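Local coordinates for protein 4-alpha-glucanotransferase (Corynebacterium glutamicum, PDB 5B68) that is an amylomaltase, also called disproportionating enzyme, built on a TIM-barrel-type glucanotransferase domain with a beta-sandwich domain near its N-terminus, at residues Leu191-Gly196 and Glu269-Phe274; Ser186-Leu191 and Glu276-Ser281; Phe64-Phe69 and Ala119-Asp124. All coordinates share one frame; numbering follows the deposited sequence.

Contact 1: Leu191-Gly196 and Glu269-Phe274; sequences LSWGMG and EMAAEF
Trp193 lies against Ala271 and Phe274, and apolar contact carries most of the interface. The methyl of Ala271 comes up to the pyrrole part of the indole, its CB 3.6 Å from Trp193 NE1, and the same residue makes a CH-pi contact: Ala271 CA stands 4.2 Å from the centroid of the five-membered ring, 20° off the ring normal. At the benzo end, Trp193 CE3 meets Phe274 CD2 at 3.8 Å. The two aromatic planes are nearly parallel, 19° apart, but strongly offset, and the centroids of the Trp193 six-membered ring and the Phe274 ring are 5.8 Å apart. These contacts join the loop between strand 177-182 and helix 198-209 to one side of helix 261-277; helix 286-301 also touches both aromatic side chains, through Lys293 and Ala292. Trp193 CG is anti to its own carbonyl carbon (chi1 -69°), and Phe274 CB packs 3.5 Å from that Trp193 C, at the centre of an inverse gamma turn. Gly194, with no side chain, brings its N to 3.5 Å from Phe274 O. Polar groups find partners around the interface: the indole N-H of Trp193 bonds to Glu251, and the hydroxyl of Ser192 to Asp200.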
loop_
_atom_site.group_PDB
_atom_site.type_symbol
_atom_site.label_atom_id
_atom_site.label_comp_id
_atom_site.label_asym_id
_atom_site.label_seq_id
_atom_site.Cartn_x
_atom_site.Cartn_y
_atom_site.Cartn_z
ATOM N N LEU A 191 -24.342 1.072 15.743
ATOM C CA LEU A 191 -23.766 2.300 16.259
ATOM C C LEU A 191 -22.837 3.130 15.339
ATOM O O LEU A 191 -22.537 4.239 15.667
ATOM C CB LEU A 191 -23.092 2.032 17.601
ATOM C CG LEU A 191 -23.952 1.349 18.664
ATOM C CD1 LEU A 191 -23.130 0.905 19.854
ATOM C CD2 LEU A 191 -25.096 2.236 19.110
ATOM N N SER A 192 -22.396 2.606 14.204
ATOM C CA SER A 192 -21.547 3.371 13.297
ATOM C C SER A 192 -22.211 4.722 12.940
ATOM O O SER A 192 -23.438 4.804 12.754
ATOM C CB SER A 192 -21.297 2.642 12.001
ATOM O OG SER A 192 -20.877 1.289 12.244
ATOM N N TRP A 193 -21.383 5.743 12.727
ATOM C CA TRP A 193 -21.873 7.009 12.144
ATOM C C TRP A 193 -21.982 6.967 10.658
ATOM O O TRP A 193 -21.252 7.670 9.922
ATOM C CB TRP A 193 -21.012 8.194 12.624
ATOM C CG TRP A 193 -21.159 8.535 14.057
ATOM C CD1 TRP A 193 -21.502 7.705 15.111
ATOM C CD2 TRP A 193 -20.931 9.828 14.648
ATOM N NE1 TRP A 193 -21.481 8.401 16.276
ATOM C CE2 TRP A 193 -21.145 9.702 16.021
ATOM C CE3 TRP A 193 -20.532 11.065 14.137
ATOM C CZ2 TRP A 193 -20.987 10.772 16.907
ATOM C CZ3 TRP A 193 -20.386 12.142 15.047
ATOM C CH2 TRP A 193 -20.605 11.959 16.394
ATOM N N GLY A 194 -22.838 6.076 10.137
ATOM C CA GLY A 194 -23.006 6.057 8.708
ATOM C C GLY A 194 -21.934 5.303 7.949
ATOM O O GLY A 194 -22.077 5.044 6.776
ATOM N N MET A 195 -20.808 5.048 8.582
ATOM C CA MET A 195 -19.726 4.393 7.887
ATOM C C MET A 195 -18.895 3.646 8.912
ATOM O O MET A 195 -18.887 4.002 10.064
ATOM C CB MET A 195 -18.903 5.415 7.096
ATOM C CG MET A 195 -17.706 5.996 7.813
ATOM S SD MET A 195 -16.737 7.226 6.919
ATOM C CE MET A 195 -15.303 6.328 6.369
ATOM N N GLY A 196 -18.205 2.609 8.486
ATOM C CA GLY A 196 -17.487 1.785 9.487
ATOM C C GLY A 196 -16.320 2.543 10.107
ATOM O O GLY A 196 -15.710 3.427 9.430
ATOM N N GLU A 269 -27.701 13.068 19.245
ATOM C CA GLU A 269 -28.604 13.521 18.195
ATOM C C GLU A 269 -27.934 13.502 16.831
ATOM O O GLU A 269 -28.548 13.103 15.814
ATOM C CB GLU A 269 -29.142 14.941 18.489
ATOM C CG GLU A 269 -30.471 14.986 19.241
ATOM C CD GLU A 269 -30.546 14.120 20.500
ATOM O OE1 GLU A 269 -30.602 14.709 21.616
ATOM O OE2 GLU A 269 -30.591 12.864 20.380
ATOM N N MET A 270 -26.700 13.965 16.784
ATOM C CA MET A 270 -25.923 13.830 15.544
ATOM C C MET A 270 -25.782 12.327 15.218
ATOM O O MET A 270 -26.040 11.888 14.077
ATOM C CB MET A 270 -24.532 14.500 15.680
ATOM C CG MET A 270 -24.540 15.994 15.547
ATOM S SD MET A 270 -22.935 16.636 14.940
ATOM C CE MET A 270 -21.960 16.267 16.400
ATOM N N ALA A 271 -25.437 11.541 16.245
ATOM C CA ALA A 271 -25.133 10.095 16.083
ATOM C C ALA A 271 -26.366 9.373 15.536
ATOM O O ALA A 271 -26.307 8.768 14.477
ATOM C CB ALA A 271 -24.719 9.463 17.413
ATOM N N ALA A 272 -27.492 9.521 16.241
ATOM C CA ALA A 272 -28.781 9.017 15.767
ATOM C C ALA A 272 -29.073 9.320 14.276
ATOM O O ALA A 272 -29.562 8.430 13.563
ATOM C CB ALA A 272 -29.882 9.542 16.649
ATOM N N GLU A 273 -28.772 10.518 13.775
ATOM C CA GLU A 273 -29.019 10.794 12.342
ATOM C C GLU A 273 -28.099 10.004 11.403
ATOM O O GLU A 273 -28.521 9.598 10.251
ATOM C CB GLU A 273 -28.934 12.298 11.971
ATOM C CG GLU A 273 -28.851 12.511 10.429
ATOM C CD GLU A 273 -28.904 13.963 9.959
ATOM O OE1 GLU A 273 -28.238 14.260 8.924
ATOM O OE2 GLU A 273 -29.610 14.790 10.602
ATOM N N PHE A 274 -26.815 9.857 11.800
ATOM C CA PHE A 274 -25.871 9.175 10.900
ATOM C C PHE A 274 -26.238 7.687 10.970
ATOM O O PHE A 274 -26.215 6.992 9.951
ATOM C CB PHE A 274 -24.387 9.466 11.268
ATOM C CG PHE A 274 -23.969 10.878 10.923
ATOM C CD1 PHE A 274 -24.090 11.361 9.613
ATOM C CD2 PHE A 274 -23.506 11.735 11.916
ATOM C CE1 PHE A 274 -23.751 12.689 9.304
ATOM C CE2 PHE A 274 -23.178 13.045 11.618
ATOM C CZ PHE A 274 -23.320 13.526 10.326
#

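Contact 2: Ser186-Leu191 and Glu276-Ser281; sequences SVRSTL and ERNLTS
Arg188 reaches from the loop that follows strand 177-182 of the barrel toward a type I beta turn, Arg277 to Thr280, that follows on from helix 261-277. Its CB lies 4.0 Å from Asn278 CG, and the next carbon comes closer to the same amide, with Arg188 CG 3.5 Å from Asn278 OD1. The chain then bends at chi2 (85°) and again at chi3, which carries CD and then NE round in a folded course instead of an extended one. At the end of this course the guanidinium lies with one face against the backbone of Asn278, whose CA stands 3.6 Å above the plane, nearer the margin of the group than its middle. Guanidinium and Asn278 amide planes are turned 65° apart. Arg188 NH2 makes a weak hydrogen bond of 3.0 Å to Thr280 O, which sits at the edge of the guanidinium, near its plane; the N-H...O angle is 128°. NH1 donates to a water, 3.1 Å from Arg188 NH1, which lies 3.0 Å from Arg277 O. Arg188 NH1 also donates to Gly194 O, its main protein partner. The turn's carbonyls thus gather round a buried cation, and their partial negative charge probably helps to stabilise it. In the opposite direction across the interface, Asn278 turns its amide nitrogen toward the loop. There, besides its bond to Ser192, it adds a weak hydrogen bond to Thr190, with Asn278 ND2 3.2 Å from Thr190 O.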
loop_
_atom_site.group_PDB
_atom_site.type_symbol
_atom_site.label_atom_id
_atom_site.label_comp_id
_atom_site.label_asym_id
_atom_site.label_seq_id
_atom_site.Cartn_x
_atom_site.Cartn_y
_atom_site.Cartn_z
ATOM N N SER A 186 -17.370 0.709 4.411
ATOM C CA SER A 186 -18.677 0.304 3.883
ATOM C C SER A 186 -19.474 -0.615 4.785
ATOM O O SER A 186 -20.633 -0.891 4.465
ATOM C CB SER A 186 -18.546 -0.389 2.513
ATOM O OG SER A 186 -18.022 -1.730 2.582
ATOM N N VAL A 187 -18.880 -1.097 5.870
ATOM C CA VAL A 187 -19.541 -2.041 6.754
ATOM C C VAL A 187 -19.918 -1.361 8.050
ATOM O O VAL A 187 -19.078 -0.865 8.759
ATOM C CB VAL A 187 -18.625 -3.222 7.107
ATOM C CG1 VAL A 187 -19.388 -4.290 7.859
ATOM C CG2 VAL A 187 -17.998 -3.792 5.872
ATOM N N ARG A 188 -21.197 -1.394 8.363
ATOM C CA ARG A 188 -21.729 -0.667 9.477
ATOM C C ARG A 188 -22.284 -1.600 10.542
ATOM O O ARG A 188 -22.759 -2.677 10.253
ATOM C CB ARG A 188 -22.847 0.261 9.005
ATOM C CG ARG A 188 -22.395 1.509 8.272
ATOM C CD ARG A 188 -22.172 1.270 6.792
ATOM N NE ARG A 188 -23.383 0.890 6.089
ATOM C CZ ARG A 188 -24.286 1.731 5.604
ATOM N NH1 ARG A 188 -24.142 3.035 5.747
ATOM N NH2 ARG A 188 -25.344 1.265 4.982
ATOM N N SER A 189 -22.178 -1.158 11.783
ATOM C CA SER A 189 -22.888 -1.720 12.913
ATOM C C SER A 189 -24.074 -0.825 13.211
ATOM O O SER A 189 -24.272 0.166 12.555
ATOM C CB SER A 189 -21.982 -1.813 14.132
ATOM O OG SER A 189 -21.672 -0.545 14.648
ATOM N N THR A 190 -24.855 -1.174 14.211
ATOM C CA THR A 190 -25.967 -0.320 14.604
ATOM C C THR A 190 -25.476 1.050 15.056
ATOM O O THR A 190 -26.130 2.036 14.830
ATOM C CB THR A 190 -26.798 -0.949 15.718
ATOM O OG1 THR A 190 -25.961 -1.190 16.837
ATOM C CG2 THR A 190 -27.356 -2.240 15.266
ATOM N N LEU A 191 -24.342 1.072 15.743
ATOM C CA LEU A 191 -23.766 2.300 16.259
ATOM C C LEU A 191 -22.837 3.130 15.339
ATOM O O LEU A 191 -22.537 4.239 15.667
ATOM C CB LEU A 191 -23.092 2.032 17.601
ATOM C CG LEU A 191 -23.952 1.349 18.664
ATOM C CD1 LEU A 191 -23.130 0.905 19.854
ATOM C CD2 LEU A 191 -25.096 2.236 19.110
ATOM N N GLU A 276 -29.127 6.236 11.239
ATOM C CA GLU A 276 -30.190 5.890 10.309
ATOM C C GLU A 276 -29.641 5.457 8.934
ATOM O O GLU A 276 -30.189 4.561 8.268
ATOM C CB GLU A 276 -31.155 7.108 10.122
ATOM C CG GLU A 276 -32.034 7.388 11.340
ATOM C CD GLU A 276 -32.990 6.227 11.695
ATOM O OE1 GLU A 276 -33.517 5.534 10.770
ATOM O OE2 GLU A 276 -33.214 5.991 12.909
ATOM N N ARG A 277 -28.544 6.089 8.478
ATOM C CA ARG A 277 -27.937 5.738 7.214
ATOM C C ARG A 277 -27.484 4.272 7.191
ATOM O O ARG A 277 -27.548 3.636 6.156
ATOM C CB ARG A 277 -26.750 6.663 6.860
ATOM C CG ARG A 277 -27.129 8.151 6.920
ATOM C CD ARG A 277 -26.059 8.971 6.232
ATOM N NE ARG A 277 -26.300 10.384 6.496
ATOM C CZ ARG A 277 -25.395 11.352 6.323
ATOM N NH1 ARG A 277 -24.160 11.091 5.851
ATOM N NH2 ARG A 277 -25.747 12.606 6.622
ATOM N N ASN A 278 -27.147 3.763 8.356
ATOM C CA ASN A 278 -26.653 2.402 8.487
ATOM C C ASN A 278 -27.655 1.369 8.011
ATOM O O ASN A 278 -27.253 0.280 7.666
ATOM C CB ASN A 278 -26.375 2.029 9.930
ATOM C CG ASN A 278 -25.304 2.925 10.600
ATOM O OD1 ASN A 278 -24.620 3.694 9.957
ATOM N ND2 ASN A 278 -25.195 2.817 11.883
ATOM N N LEU A 279 -28.939 1.731 8.079
ATOM C CA LEU A 279 -30.041 0.869 7.703
ATOM C C LEU A 279 -30.441 0.994 6.284
ATOM O O LEU A 279 -31.307 0.249 5.856
ATOM C CB LEU A 279 -31.268 1.154 8.593
ATOM C CG LEU A 279 -31.024 1.141 10.103
ATOM C CD1 LEU A 279 -32.267 1.500 10.897
ATOM C CD2 LEU A 279 -30.515 -0.190 10.637
ATOM N N THR A 280 -29.840 1.919 5.531
ATOM C CA THR A 280 -30.229 2.173 4.133
ATOM C C THR A 280 -29.170 1.669 3.203
ATOM O O THR A 280 -28.015 1.416 3.605
ATOM C CB THR A 280 -30.448 3.680 3.860
ATOM O OG1 THR A 280 -29.184 4.320 3.657
ATOM C CG2 THR A 280 -31.154 4.356 5.010
ATOM N N SER A 281 -29.493 1.605 1.927
ATOM C CA SER A 281 -28.499 1.294 0.894
ATOM C C SER A 281 -27.930 2.559 0.213
ATOM O O SER A 281 -27.301 2.453 -0.827
ATOM C CB SER A 281 -29.129 0.364 -0.134
ATOM O OG SER A 281 -30.228 1.001 -0.771
HETATM O O HOH W 1 -25.988 4.281 3.649
#

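Contact 3: Phe64-Phe69 and Ala119-Asp124; sequences FHDREF and APREID. With SO4 (sulfate ion), chain G.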
loop_
_atom_site.group_PDB
_atom_site.type_symbol
_atom_site.label_atom_id
_atom_site.label_comp_id
_atom_site.label_asym_id
_atom_site.label_seq_id
_atom_site.Cartn_x
_atom_site.Cartn_y
_atom_site.Cartn_z
ATOM N N PHE A 64 28.430 13.270 -12.714
ATOM C CA PHE A 64 27.930 12.075 -11.999
ATOM C C PHE A 64 29.134 11.249 -11.474
ATOM O O PHE A 64 29.174 10.903 -10.295
ATOM C CB PHE A 64 27.071 11.210 -12.911
ATOM C CG PHE A 64 26.521 10.009 -12.228
ATOM C CD1 PHE A 64 25.355 10.127 -11.491
ATOM C CD2 PHE A 64 27.261 8.790 -12.176
ATOM C CE1 PHE A 64 24.833 9.018 -10.836
ATOM C CE2 PHE A 64 26.738 7.689 -11.496
ATOM C CZ PHE A 64 25.565 7.839 -10.801
ATOM N N HIS A 65 30.119 10.937 -12.355
ATOM C CA HIS A 65 31.275 10.101 -11.922
ATOM C C HIS A 65 32.096 10.815 -10.865
ATOM O O HIS A 65 32.514 10.232 -9.901
ATOM C CB HIS A 65 32.106 9.604 -13.104
ATOM C CG HIS A 65 31.356 8.704 -14.005
ATOM N ND1 HIS A 65 30.915 7.464 -13.608
ATOM C CD2 HIS A 65 30.982 8.841 -15.298
ATOM C CE1 HIS A 65 30.303 6.866 -14.621
ATOM N NE2 HIS A 65 30.317 7.698 -15.647
ATOM N N ASP A 66 32.252 12.107 -11.012
ATOM C CA ASP A 66 33.018 12.852 -10.049
ATOM C C ASP A 66 32.341 12.933 -8.668
ATOM O O ASP A 66 32.961 12.790 -7.642
ATOM C CB ASP A 66 33.301 14.279 -10.548
ATOM C CG ASP A 66 34.294 14.329 -11.672
ATOM O OD1 ASP A 66 34.904 13.323 -12.030
ATOM O OD2 ASP A 66 34.387 15.433 -12.229
ATOM N N ARG A 67 31.039 13.152 -8.671
ATOM C CA ARG A 67 30.293 13.206 -7.444
ATOM C C ARG A 67 30.279 11.845 -6.771
ATOM O O ARG A 67 30.402 11.790 -5.553
ATOM C CB ARG A 67 28.901 13.778 -7.700
ATOM C CG ARG A 67 28.996 15.332 -7.743
ATOM C CD ARG A 67 27.870 16.014 -8.504
ATOM N NE ARG A 67 28.121 17.457 -8.601
ATOM C CZ ARG A 67 27.386 18.281 -9.348
ATOM N NH1 ARG A 67 26.359 17.818 -10.061
ATOM N NH2 ARG A 67 27.653 19.588 -9.381
ATOM N N GLU A 68 30.235 10.772 -7.558
ATOM C CA GLU A 68 30.318 9.418 -6.974
ATOM C C GLU A 68 31.673 9.215 -6.340
ATOM O O GLU A 68 31.754 8.606 -5.273
ATOM C CB GLU A 68 30.094 8.314 -7.968
ATOM C CG GLU A 68 28.627 8.097 -8.355
ATOM C CD GLU A 68 27.764 7.858 -7.153
ATOM O OE1 GLU A 68 27.932 6.778 -6.554
ATOM O OE2 GLU A 68 26.951 8.726 -6.800
ATOM N N PHE A 69 32.702 9.771 -6.968
ATOM C CA PHE A 69 34.082 9.602 -6.464
ATOM C C PHE A 69 34.368 10.377 -5.222
ATOM O O PHE A 69 35.334 10.058 -4.510
ATOM C CB PHE A 69 35.122 9.839 -7.601
ATOM C CG PHE A 69 36.396 9.113 -7.368
ATOM C CD1 PHE A 69 36.470 7.769 -7.649
ATOM C CD2 PHE A 69 37.485 9.757 -6.736
ATOM C CE1 PHE A 69 37.666 7.081 -7.411
ATOM C CE2 PHE A 69 38.656 9.086 -6.487
ATOM C CZ PHE A 69 38.735 7.734 -6.791
ATOM N N ALA A 119 42.598 3.815 -8.647
ATOM C CA ALA A 119 43.592 4.885 -8.655
ATOM C C ALA A 119 42.976 6.164 -8.066
ATOM O O ALA A 119 41.798 6.429 -8.368
ATOM C CB ALA A 119 44.029 5.174 -10.104
ATOM N N PRO A 120 43.760 6.987 -7.346
ATOM C CA PRO A 120 43.248 8.262 -6.878
ATOM C C PRO A 120 43.040 9.203 -8.044
ATOM O O PRO A 120 43.529 8.932 -9.135
ATOM C CB PRO A 120 44.315 8.780 -5.886
ATOM C CG PRO A 120 45.548 7.999 -6.170
ATOM C CD PRO A 120 45.210 6.839 -7.045
ATOM N N ARG A 121 42.200 10.222 -7.828
ATOM C CA ARG A 121 41.851 11.214 -8.836
ATOM C C ARG A 121 41.787 12.607 -8.244
ATOM O O ARG A 121 41.362 12.808 -7.108
ATOM C CB ARG A 121 40.485 10.910 -9.501
ATOM C CG ARG A 121 40.238 9.475 -9.953
ATOM C CD ARG A 121 38.860 9.385 -10.638
ATOM N NE ARG A 121 38.674 10.587 -11.473
ATOM C CZ ARG A 121 37.532 11.274 -11.630
ATOM N NH1 ARG A 121 37.555 12.387 -12.347
ATOM N NH2 ARG A 121 36.376 10.910 -11.062
ATOM N N GLU A 122 42.251 13.597 -9.003
ATOM C CA GLU A 122 42.096 15.002 -8.615
ATOM C C GLU A 122 40.783 15.518 -9.161
ATOM O O GLU A 122 40.546 15.439 -10.358
ATOM C CB GLU A 122 43.252 15.902 -9.129
ATOM C CG GLU A 122 43.064 17.372 -8.668
ATOM C CD GLU A 122 44.220 18.335 -8.958
ATOM O OE1 GLU A 122 44.922 18.736 -7.997
ATOM O OE2 GLU A 122 44.395 18.730 -10.128
ATOM N N ILE A 123 39.962 16.080 -8.268
ATOM C CA ILE A 123 38.608 16.565 -8.583
ATOM C C ILE A 123 38.485 17.900 -7.884
ATOM O O ILE A 123 38.711 18.014 -6.688
ATOM C CB ILE A 123 37.511 15.595 -8.082
ATOM C CG1 ILE A 123 37.658 14.249 -8.786
ATOM C CG2 ILE A 123 36.125 16.171 -8.386
ATOM C CD1 ILE A 123 36.849 13.104 -8.221
ATOM N N ASP A 124 38.197 18.946 -8.641
ATOM C CA ASP A 124 38.201 20.331 -8.087
ATOM C C ASP A 124 39.391 20.717 -7.187
ATOM O O ASP A 124 39.213 21.348 -6.173
ATOM C CB ASP A 124 36.895 20.581 -7.354
ATOM C CG ASP A 124 35.724 20.385 -8.232
ATOM O OD1 ASP A 124 35.881 20.645 -9.452
ATOM O OD2 ASP A 124 34.653 19.953 -7.729
HETATM S S SO4 G . 25.173 21.178 -11.809
HETATM O O1 SO4 G . 24.764 19.811 -11.419
HETATM O O2 SO4 G . 26.498 21.484 -11.182
HETATM O O3 SO4 G . 25.355 21.278 -13.269
HETATM O O4 SO4 G . 24.056 22.028 -11.257
#
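Asp66 OD1 is gripped by both terminal nitrogens of Arg121, NH1 at 2.8 Å and NH2 at 3.0 Å, in an end-on salt bridge to a single oxygen. That oxygen lies almost in the guanidinium plane, while NH1 and NH2 approach from one face of the carboxylate, on its syn and anti sides respectively; the two planes are 36° apart. After an extended chi2, a bend at chi3 (40°) turns the NE of Arg121 aside. The aliphatic part of that chain lies over Phe69: Arg121 CD sits above the ring centre, 3.9 Å from the centroid, in a CH-pi contact. Here helix 54-69 packs at a steep angle, 108° between segment directions, on the short strand 121-123 of the N-terminal beta sandwich. Ile123 packs beside Arg121, its CD1 3.7 Å from Phe69 CD2 and also against one guanidinium face, while its CG2 meets Asp66 CB at 4.0 Å. Trp128 and Glu130 of strand 126-134 also touch Phe69. Arg67, whose CB is directed away from the strand, shares a sulfate ion, probably from the crystallisation liquor, with Arg59, Gln60 and Asn45; its bonds are nearly straight, Arg67 NH1 to O1 and NH2 to O2, both 2.9 Å.

How the contacts relate
Contacts 1 and 2 are neighbours, their centres 8 Å apart: both tie the loop after strand 177-182 to helix 261-277 or the turn that follows on from it, and they share Leu191. Two probable hydrogen bonds join them directly, Asn278 ND2 to Ser192 O at 2.8 Å and Arg188 NH1 to Gly194 O at 3.1 Å. Each therefore links a polar side chain of contact 2 to the backbone beside Trp193 in contact 1. Contact 3 lies on the opposite side of the chain's centre, about 64 and 65 Å from contacts 1 and 2 between centres and about 44 and 46 Å between nearest atoms, and involves the N-terminal beta sandwich and its adjoining helix.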